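Cell wall mannoprotein 1 (Neosartorya fumigata, PDB 5J5L) binds arachidonic acid within an all-helical bundle and is probably a constitutive component of the fungal cell wall recognised by host antibodies. Local coordinates at residues A109-T114 with A142-A147. Sequence-based numbering, arbitrary orientation. Where two conformers were deposited one is given.
Sequences ALQSKT and AAFSSA. With ACD (arachidonic acid), chain B.
Q111 swings its CG anti to its own backbone N (chi1 -176°) and runs on extended, while F144 points its side chain toward helix 100-124, and the two side chains slide past each other in opposite directions. The result illustrates how an aliphatic stem can serve as a lid for an aromatic ring. Q111 CB stands 3.9 Å from the centroid of the F144 ring, over its face in a CH-pi contact, and Q111 CA also lies above the ring centre. Farther out, the amide comes to F144 CB, with Q111 CD 3.6 Å from that carbon and the amide plane turned only 20° from the ring.

Beyond the ring the contact becomes polar. One water donates to Q111 OE1 (2.7 Å) and to S145 OG; a second accepts from Q111 NE2 and donates to the same hydroxyl, giving two water bridges between the helices. D141 steadies both ends, its OD1 taking Q111 NE2 and its backbone O bonding S145 OG.

At the inner end of the ring, L110 CB packs obliquely on F144 CE1 at 3.8 Å. T114 OG1 bonds back to L110 O at 2.7 Å, from the face of that carbonyl opposite the one approached by T114 N, so one oxygen serves two donors. The same OG1 meets the ring obliquely near F144 CZ and lies 3.8 Å from C20, the terminal carbon of arachidonic acid. L110, T114 and F144 belong to the lipid pocket: F144 CZ lies 3.9 Å from C19 of the lipid, and L110 CD1 touches the chain at C14.

The contact joins helices 100-124 and 127-150, whose local axes run antiparallel at 167° and 10.4 Å apart. On the flanks, L110 also packs on helix 31-56, and A143 and A147 rest on helix 63-89.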
loop_
_atom_site.group_PDB
_atom_site.type_symbol
_atom_site.label_atom_id
_atom_site.label_comp_id
_atom_site.label_asym_id
_atom_site.label_seq_id
_atom_site.Cartn_x
_atom_site.Cartn_y
_atom_site.Cartn_z
ATOM N N ALA A 109 -5.996 -7.911 2.899
ATOM C CA ALA A 109 -6.732 -6.642 3.022
ATOM C C ALA A 109 -6.045 -5.521 2.273
ATOM O O ALA A 109 -6.680 -4.755 1.545
ATOM C CB ALA A 109 -6.909 -6.254 4.486
ATOM N N LEU A 110 -4.735 -5.404 2.462
ATOM C CA LEU A 110 -3.977 -4.346 1.813
ATOM C C LEU A 110 -3.963 -4.475 0.296
ATOM O O LEU A 110 -4.081 -3.461 -0.412
ATOM C CB LEU A 110 -2.553 -4.323 2.354
ATOM C CG LEU A 110 -2.437 -3.769 3.784
ATOM C CD1 LEU A 110 -1.093 -4.184 4.377
ATOM C CD2 LEU A 110 -2.618 -2.255 3.844
ATOM N N GLN A 111 -3.832 -5.701 -0.202
ATOM C CA GLN A 111 -3.888 -5.911 -1.637
ATOM C C GLN A 111 -5.266 -5.482 -2.159
ATOM O O GLN A 111 -5.349 -4.771 -3.161
ATOM C CB GLN A 111 -3.597 -7.344 -2.047
ATOM C CG GLN A 111 -3.588 -7.464 -3.563
ATOM C CD GLN A 111 -3.072 -8.768 -4.094
ATOM O OE1 GLN A 111 -3.072 -9.788 -3.414
ATOM N NE2 GLN A 111 -2.653 -8.745 -5.349
ATOM N N SER A 112 -6.342 -5.935 -1.512
ATOM C CA SER A 112 -7.689 -5.572 -1.950
ATOM C C SER A 112 -7.888 -4.059 -1.977
ATOM O O SER A 112 -8.425 -3.483 -2.958
ATOM C CB SER A 112 -8.733 -6.217 -1.029
ATOM O OG SER A 112 -10.044 -5.896 -1.446
ATOM N N LYS A 113 -7.477 -3.419 -0.895
ATOM C CA LYS A 113 -7.681 -1.977 -0.738
ATOM C C LYS A 113 -6.803 -1.181 -1.713
ATOM O O LYS A 113 -7.256 -0.177 -2.282
ATOM C CB LYS A 113 -7.458 -1.552 0.715
ATOM C CG LYS A 113 -8.497 -2.098 1.679
ATOM C CD LYS A 113 -8.154 -1.766 3.121
ATOM C CE LYS A 113 -9.158 -2.406 4.069
ATOM N NZ LYS A 113 -10.551 -1.951 3.811
ATOM N N THR A 114 -5.576 -1.648 -1.924
ATOM C CA THR A 114 -4.662 -0.999 -2.882
ATOM C C THR A 114 -5.184 -1.168 -4.322
ATOM O O THR A 114 -5.141 -0.229 -5.131
ATOM C CB THR A 114 -3.249 -1.577 -2.773
ATOM O OG1 THR A 114 -2.771 -1.371 -1.438
ATOM C CG2 THR A 114 -2.286 -0.899 -3.779
ATOM N N ALA A 142 1.940 -8.352 -8.079
ATOM C CA ALA A 142 2.919 -9.432 -8.095
ATOM C C ALA A 142 3.671 -9.516 -6.770
ATOM O O ALA A 142 3.904 -10.594 -6.248
ATOM C CB ALA A 142 3.906 -9.246 -9.233
ATOM N N ALA A 143 4.066 -8.360 -6.245
ATOM C CA ALA A 143 4.794 -8.320 -4.982
ATOM C C ALA A 143 3.937 -8.817 -3.804
ATOM O O ALA A 143 4.400 -9.601 -2.973
ATOM C CB ALA A 143 5.331 -6.920 -4.713
ATOM N N PHE A 144 2.680 -8.382 -3.763
ATOM C CA PHE A 144 1.733 -8.889 -2.777
ATOM C C PHE A 144 1.585 -10.411 -2.899
ATOM O O PHE A 144 1.597 -11.124 -1.894
ATOM C CB PHE A 144 0.346 -8.239 -2.947
ATOM C CG PHE A 144 0.167 -6.949 -2.196
ATOM C CD1 PHE A 144 0.177 -6.919 -0.806
ATOM C CD2 PHE A 144 -0.088 -5.774 -2.888
ATOM C CE1 PHE A 144 -0.021 -5.730 -0.130
ATOM C CE2 PHE A 144 -0.282 -4.579 -2.210
ATOM C CZ PHE A 144 -0.240 -4.560 -0.838
ATOM N N SER A 145 1.431 -10.910 -4.118
ATOM C CA SER A 145 1.235 -12.356 -4.341
ATOM C C SER A 145 2.416 -13.146 -3.802
ATOM O O SER A 145 2.246 -14.201 -3.208
ATOM C CB SER A 145 1.034 -12.687 -5.814
ATOM O OG SER A 145 -0.106 -11.999 -6.327
ATOM N N SER A 146 3.627 -12.641 -4.015
ATOM C CA SER A 146 4.809 -13.318 -3.508
ATOM C C SER A 146 4.797 -13.354 -1.956
ATOM O O SER A 146 5.010 -14.395 -1.353
ATOM C CB SER A 146 6.064 -12.646 -4.078
ATOM O OG SER A 146 7.237 -13.255 -3.602
ATOM N N ALA A 147 4.555 -12.220 -1.313
ATOM C CA ALA A 147 4.504 -12.181 0.154
ATOM C C ALA A 147 3.405 -13.066 0.719
ATOM O O ALA A 147 3.612 -13.773 1.698
ATOM C CB ALA A 147 4.362 -10.754 0.650
HETATM C C1 ACD B . 6.254 -6.147 13.426
HETATM C C2 ACD B . 5.080 -6.775 12.714
HETATM C C3 ACD B . 5.204 -8.285 12.742
HETATM C C4 ACD B . 3.886 -8.943 12.329
HETATM C C5 ACD B . 2.750 -8.418 13.175
HETATM C C6 ACD B . 1.657 -7.792 12.701
HETATM C C7 ACD B . 1.368 -7.587 11.235
HETATM C C8 ACD B . 1.599 -6.153 10.786
HETATM C C9 ACD B . 2.081 -5.821 9.577
HETATM C C10 ACD B . 2.516 -6.803 8.503
HETATM C C11 ACD B . 1.435 -7.000 7.472
HETATM C C12 ACD B . 1.497 -6.656 6.178
HETATM C C13 ACD B . 2.645 -5.967 5.468
HETATM C C14 ACD B . 2.370 -4.479 5.597
HETATM C C15 ACD B . 2.691 -3.561 4.679
HETATM C C16 ACD B . 3.365 -3.895 3.377
HETATM C C17 ACD B . 3.165 -2.743 2.403
HETATM C C18 ACD B . 1.719 -2.618 1.960
HETATM C C19 ACD B . 1.566 -1.574 0.880
HETATM C C20 ACD B . 0.196 -0.951 0.819
HETATM O O1 ACD B . 7.238 -5.909 12.713
HETATM O O2 ACD B . 6.201 -5.872 14.640
HETATM O O HOH W 1 -2.314 -12.103 -4.567
HETATM O O HOH W 2 -2.182 -10.762 -7.791
#